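Local coordinates for protein 4-hydroxy-3-methylbut-2-enyl diphosphate reductase (Aquifex aeolicus, PDB 3DNF) that reduces (E)-4-hydroxy-3-methylbut-2-enyl diphosphate to isopentenyl and dimethylallyl diphosphate with an iron-sulfur cluster, the last step of the non-mevalonate isoprenoid pathway, at residues I214-K219 with Y239-A244; F115-G120 with V159-Q164. One frame throughout, in Å; residues are numbered along the deposited sequence.

From the N terminus the chain first reaches interaction 2, where strand 158-163 returns to pair with strand 115-119 and closes a loop that holds helix 125-136 and the outer strand 141-144. Interaction 1 follows in series: strand 238-241 comes back beside strand 212-216 after the single helix 222-234. Neither loop contains or crosses the other. The two contacts lie on opposite sides of the chain's centre, their own centres about 35 Å apart and their nearest atoms about 18 Å apart. Each ties together one four-stranded parallel sheet of the trilobal enzyme: interaction 2 joins two inner strands, interaction 1 an inner strand to an outermost one.

Interaction 1 (I214-K219 with Y239-A244); sequences IIIGGK and YHIETA
A beta-alpha-beta unit, strand 212-216, helix 222-234 and strand 238-241, brings I214-K219 beside Y239-A244. Three parallel-sheet bonds join the backbones: I215 N to Y239 O, I241 N to I215 O (2.9 Å) and G217 N to I241 O. On the face turned to helix 268-281, I214 CG2 lies 3.8 Å from I241 CG1, and I216 runs side by side with I241. CG1 of I241 sits between its backbone N and carbonyl carbon (chi1 60°), near both isoleucines. On the face packed against helix 222-234, the H240 imidazole has CG anti to the backbone N (chi1 167°) and sends NE2 to G217 O (2.8 Å), a weak, bent bond; K219 CG meets the ring edge at CE1, 3.9 Å away. Beyond the strand ends, at the loop leading to the predicted substrate-binding S221, the extended E242 side chain lays CG 3.1 Å from G217 O and takes K219 N on OE2 at 2.8 Å, on the anti side of the carboxylate and somewhat out of its plane. The K219 chain crosses that of E242 at about a right angle, with NZ still 4.5 Å from OE1, beyond salt-bridge range. An alanine at E242 would probably leave K219 N without this acceptor and the turn at K219 freer to shift. At the backbone angles of G217 (phi 157°) a CB would be jammed against I216 O.

Interaction 2 (F115-G120 with V159-Q164); sequences FVVLVG and VGIVAQ
Two inner strands of a four-stranded parallel sheet, 115-119 and 158-163, pair in register between outer strands 141-144 and 185-189, wholly buried in one lobe of the enzyme. Five backbone bonds alternate across them, from G160 N to F115 O at one end to Q164 N to V119 O (2.8 Å) at the other; V117 uses both its N, to G160 O (2.7 Å), and its O, to V162 N. Mostly branched aliphatic side chains line both faces. On one, V117 CG2 lies 3.7 Å from V159 CG1 and V119 CG2 meets I161 CG2 at 3.8 Å, with helix 169-182 packed on V119. On the other, helix 97-111 covers V116 and V162. At the C-terminal ends, Q164 has CG anti to its backbone N (chi1 -175°); its extended chain sets OE1 3.3 Å from G120 CA and lets it accept from E121 N. A CB on G120 would clash with Q164 CB. Q164 also lies beside H124 and E126, a predicted substrate-binding residue and the predicted proton donor, so the apolar strand pair ends in an amide whose carbonyl is bonded to E121 N, consistent with Q164 helping to place the chain after G120 beside the predicted active site.

Interaction 1 (I214-K219 with Y239-A244)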
loop_
_atom_site.group_PDB
_atom_site.type_symbol
_atom_site.label_atom_id
_atom_site.label_comp_id
_atom_site.label_asym_id
_atom_site.label_seq_id
_atom_site.Cartn_x
_atom_site.Cartn_y
_atom_site.Cartn_z
ATOM N N ILE B 214 6.855 1.393 36.695
ATOM C CA ILE B 214 7.581 2.666 36.594
ATOM C C ILE B 214 8.041 2.910 35.159
ATOM O O ILE B 214 8.742 2.080 34.579
ATOM C CB ILE B 214 8.822 2.717 37.542
ATOM C CG1 ILE B 214 8.441 2.386 38.996
ATOM C CG2 ILE B 214 9.552 4.074 37.424
ATOM C CD1 ILE B 214 7.358 3.293 39.633
ATOM N N ILE B 215 7.636 4.046 34.597
ATOM C CA ILE B 215 8.022 4.454 33.246
ATOM C C ILE B 215 8.906 5.700 33.345
ATOM O O ILE B 215 8.484 6.741 33.872
ATOM C CB ILE B 215 6.771 4.716 32.334
ATOM C CG1 ILE B 215 5.884 3.452 32.192
ATOM C CG2 ILE B 215 7.177 5.317 30.984
ATOM C CD1 ILE B 215 6.571 2.205 31.623
ATOM N N ILE B 216 10.144 5.582 32.868
ATOM C CA ILE B 216 11.117 6.666 32.990
ATOM C C ILE B 216 11.284 7.407 31.647
ATOM O O ILE B 216 11.266 6.794 30.576
ATOM C CB ILE B 216 12.492 6.148 33.502
ATOM C CG1 ILE B 216 12.330 5.315 34.766
ATOM C CG2 ILE B 216 13.449 7.324 33.776
ATOM C CD1 ILE B 216 13.478 4.345 34.988
ATOM N N GLY B 217 11.428 8.733 31.719
ATOM C CA GLY B 217 11.685 9.536 30.533
ATOM C C GLY B 217 11.288 10.981 30.694
ATOM O O GLY B 217 10.516 11.328 31.598
ATOM N N GLY B 218 11.809 11.835 29.816
ATOM C CA GLY B 218 11.436 13.251 29.826
ATOM C C GLY B 218 9.961 13.378 29.496
ATOM O O GLY B 218 9.441 12.580 28.713
ATOM N N LYS B 219 9.293 14.365 30.104
ATOM C CA LYS B 219 7.855 14.625 29.896
ATOM C C LYS B 219 7.527 14.999 28.451
ATOM O O LYS B 219 6.462 14.655 27.941
ATOM C CB LYS B 219 7.350 15.756 30.806
ATOM C CG LYS B 219 7.488 15.510 32.299
ATOM C CD LYS B 219 7.132 16.766 33.106
ATOM C CE LYS B 219 7.447 16.538 34.578
ATOM N NZ LYS B 219 7.234 17.734 35.427
ATOM N N TYR B 239 3.425 4.849 37.080
ATOM C CA TYR B 239 3.817 6.204 37.400
ATOM C C TYR B 239 4.889 6.572 36.424
ATOM O O TYR B 239 5.818 5.795 36.199
ATOM C CB TYR B 239 4.325 6.289 38.838
ATOM C CG TYR B 239 3.295 5.831 39.858
ATOM C CD1 TYR B 239 3.286 4.517 40.327
ATOM C CD2 TYR B 239 2.314 6.707 40.332
ATOM C CE1 TYR B 239 2.333 4.086 41.249
ATOM C CE2 TYR B 239 1.361 6.290 41.256
ATOM C CZ TYR B 239 1.375 4.977 41.713
ATOM O OH TYR B 239 0.429 4.560 42.632
ATOM N N HIS B 240 4.740 7.737 35.809
ATOM C CA HIS B 240 5.792 8.251 34.946
ATOM C C HIS B 240 6.718 9.185 35.735
ATOM O O HIS B 240 6.246 10.036 36.490
ATOM C CB HIS B 240 5.194 8.959 33.725
ATOM C CG HIS B 240 6.190 9.779 32.972
ATOM N ND1 HIS B 240 6.233 11.154 33.056
ATOM C CD2 HIS B 240 7.216 9.419 32.165
ATOM C CE1 HIS B 240 7.229 11.607 32.317
ATOM N NE2 HIS B 240 7.839 10.575 31.767
ATOM N N ILE B 241 8.034 9.011 35.585
ATOM C CA ILE B 241 9.014 9.852 36.292
ATOM C C ILE B 241 10.207 10.222 35.397
ATOM O O ILE B 241 10.544 9.479 34.478
ATOM C CB ILE B 241 9.538 9.193 37.605
ATOM C CG1 ILE B 241 10.230 7.857 37.316
ATOM C CG2 ILE B 241 8.411 8.996 38.623
ATOM C CD1 ILE B 241 11.190 7.418 38.405
ATOM N N GLU B 242 10.826 11.370 35.681
ATOM C CA GLU B 242 12.032 11.816 34.975
ATOM C C GLU B 242 13.306 11.496 35.767
ATOM O O GLU B 242 14.383 11.312 35.185
ATOM C CB GLU B 242 11.957 13.315 34.691
ATOM C CG GLU B 242 11.042 13.682 33.542
ATOM C CD GLU B 242 11.026 15.173 33.260
ATOM O OE1 GLU B 242 11.161 15.969 34.219
ATOM O OE2 GLU B 242 10.866 15.553 32.078
ATOM N N THR B 243 13.169 11.430 37.091
ATOM C CA THR B 243 14.288 11.187 37.999
ATOM C C THR B 243 13.856 10.250 39.123
ATOM O O THR B 243 12.677 10.235 39.511
ATOM C CB THR B 243 14.813 12.534 38.612
ATOM O OG1 THR B 243 15.193 13.426 37.555
ATOM C CG2 THR B 243 16.034 12.313 39.503
ATOM N N ALA B 244 14.808 9.477 39.647
ATOM C CA ALA B 244 14.599 8.685 40.868
ATOM C C ALA B 244 14.069 9.513 42.054
ATOM O O ALA B 244 13.425 8.966 42.960
ATOM C CB ALA B 244 15.881 7.965 41.257
#

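Interaction 2 (F115-G120 with V159-Q164)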
loop_
_atom_site.group_PDB
_atom_site.type_symbol
_atom_site.label_atom_id
_atom_site.label_comp_id
_atom_site.label_asym_id
_atom_site.label_seq_id
_atom_site.Cartn_x
_atom_site.Cartn_y
_atom_site.Cartn_z
ATOM N N PHE B 115 10.425 6.673 -9.125
ATOM C CA PHE B 115 10.307 7.985 -8.467
ATOM C C PHE B 115 10.105 7.676 -6.968
ATOM O O PHE B 115 9.263 6.882 -6.636
ATOM C CB PHE B 115 9.071 8.707 -8.996
ATOM C CG PHE B 115 8.815 10.041 -8.346
ATOM C CD1 PHE B 115 9.443 11.191 -8.822
ATOM C CD2 PHE B 115 7.937 10.148 -7.259
ATOM C CE1 PHE B 115 9.199 12.446 -8.223
ATOM C CE2 PHE B 115 7.684 11.400 -6.650
ATOM C CZ PHE B 115 8.301 12.548 -7.145
ATOM N N VAL B 116 10.891 8.290 -6.101
ATOM C CA VAL B 116 10.914 7.858 -4.684
ATOM C C VAL B 116 9.964 8.715 -3.829
ATOM O O VAL B 116 10.008 9.944 -3.827
ATOM C CB VAL B 116 12.357 7.867 -4.127
ATOM C CG1 VAL B 116 12.386 7.589 -2.603
ATOM C CG2 VAL B 116 13.175 6.782 -4.846
ATOM N N VAL B 117 9.169 8.025 -3.015
ATOM C CA VAL B 117 8.439 8.652 -1.946
ATOM C C VAL B 117 9.023 8.245 -0.583
ATOM O O VAL B 117 9.170 7.066 -0.301
ATOM C CB VAL B 117 6.969 8.248 -2.050
ATOM C CG1 VAL B 117 6.237 8.509 -0.728
ATOM C CG2 VAL B 117 6.282 8.974 -3.234
ATOM N N LEU B 118 9.454 9.231 0.179
ATOM C CA LEU B 118 9.966 9.000 1.542
ATOM C C LEU B 118 8.847 9.410 2.487
ATOM O O LEU B 118 8.541 10.588 2.583
ATOM C CB LEU B 118 11.225 9.846 1.778
ATOM C CG LEU B 118 11.878 9.916 3.158
ATOM C CD1 LEU B 118 12.174 8.510 3.648
ATOM C CD2 LEU B 118 13.169 10.776 3.036
ATOM N N VAL B 119 8.255 8.438 3.203
ATOM C CA VAL B 119 7.200 8.750 4.167
ATOM C C VAL B 119 7.855 9.156 5.503
ATOM O O VAL B 119 8.579 8.380 6.139
ATOM C CB VAL B 119 6.174 7.559 4.369
ATOM C CG1 VAL B 119 5.044 7.998 5.321
ATOM C CG2 VAL B 119 5.599 7.074 3.010
ATOM N N GLY B 120 7.688 10.416 5.866
ATOM C CA GLY B 120 8.359 10.929 7.063
ATOM C C GLY B 120 8.118 12.404 7.285
ATOM O O GLY B 120 7.364 13.035 6.547
ATOM N N VAL B 159 6.460 4.082 -8.764
ATOM C CA VAL B 159 6.777 4.778 -7.528
ATOM C C VAL B 159 7.392 3.806 -6.526
ATOM O O VAL B 159 6.855 2.727 -6.304
ATOM C CB VAL B 159 5.553 5.518 -6.879
ATOM C CG1 VAL B 159 5.928 6.108 -5.514
ATOM C CG2 VAL B 159 5.014 6.590 -7.816
ATOM N N GLY B 160 8.561 4.180 -5.991
ATOM C CA GLY B 160 9.186 3.426 -4.890
ATOM C C GLY B 160 9.004 4.123 -3.561
ATOM O O GLY B 160 9.308 5.319 -3.412
ATOM N N ILE B 161 8.617 3.343 -2.532
ATOM C CA ILE B 161 8.255 3.926 -1.277
ATOM C C ILE B 161 9.133 3.404 -0.157
ATOM O O ILE B 161 9.264 2.178 -0.004
ATOM C CB ILE B 161 6.746 3.697 -0.958
ATOM C CG1 ILE B 161 5.921 4.220 -2.122
ATOM C CG2 ILE B 161 6.305 4.367 0.367
ATOM C CD1 ILE B 161 4.441 3.874 -2.042
ATOM N N VAL B 162 9.727 4.348 0.578
ATOM C CA VAL B 162 10.478 4.013 1.796
ATOM C C VAL B 162 9.947 4.838 2.992
ATOM O O VAL B 162 9.063 5.700 2.828
ATOM C CB VAL B 162 12.005 4.207 1.624
ATOM C CG1 VAL B 162 12.509 3.252 0.545
ATOM C CG2 VAL B 162 12.344 5.649 1.345
ATOM N N ALA B 163 10.455 4.546 4.196
ATOM C CA ALA B 163 9.977 5.218 5.406
ATOM C C ALA B 163 11.129 5.780 6.218
ATOM O O ALA B 163 12.235 5.216 6.272
ATOM C CB ALA B 163 9.169 4.262 6.291
ATOM N N GLN B 164 10.873 6.930 6.815
ATOM C CA GLN B 164 11.704 7.388 7.914
ATOM C C GLN B 164 11.655 6.267 8.973
ATOM O O GLN B 164 10.616 5.638 9.177
ATOM C CB GLN B 164 11.132 8.688 8.450
ATOM C CG GLN B 164 11.983 9.358 9.539
ATOM C CD GLN B 164 11.266 10.525 10.185
ATOM O OE1 GLN B 164 10.173 10.899 9.762
ATOM N NE2 GLN B 164 11.876 11.119 11.214
#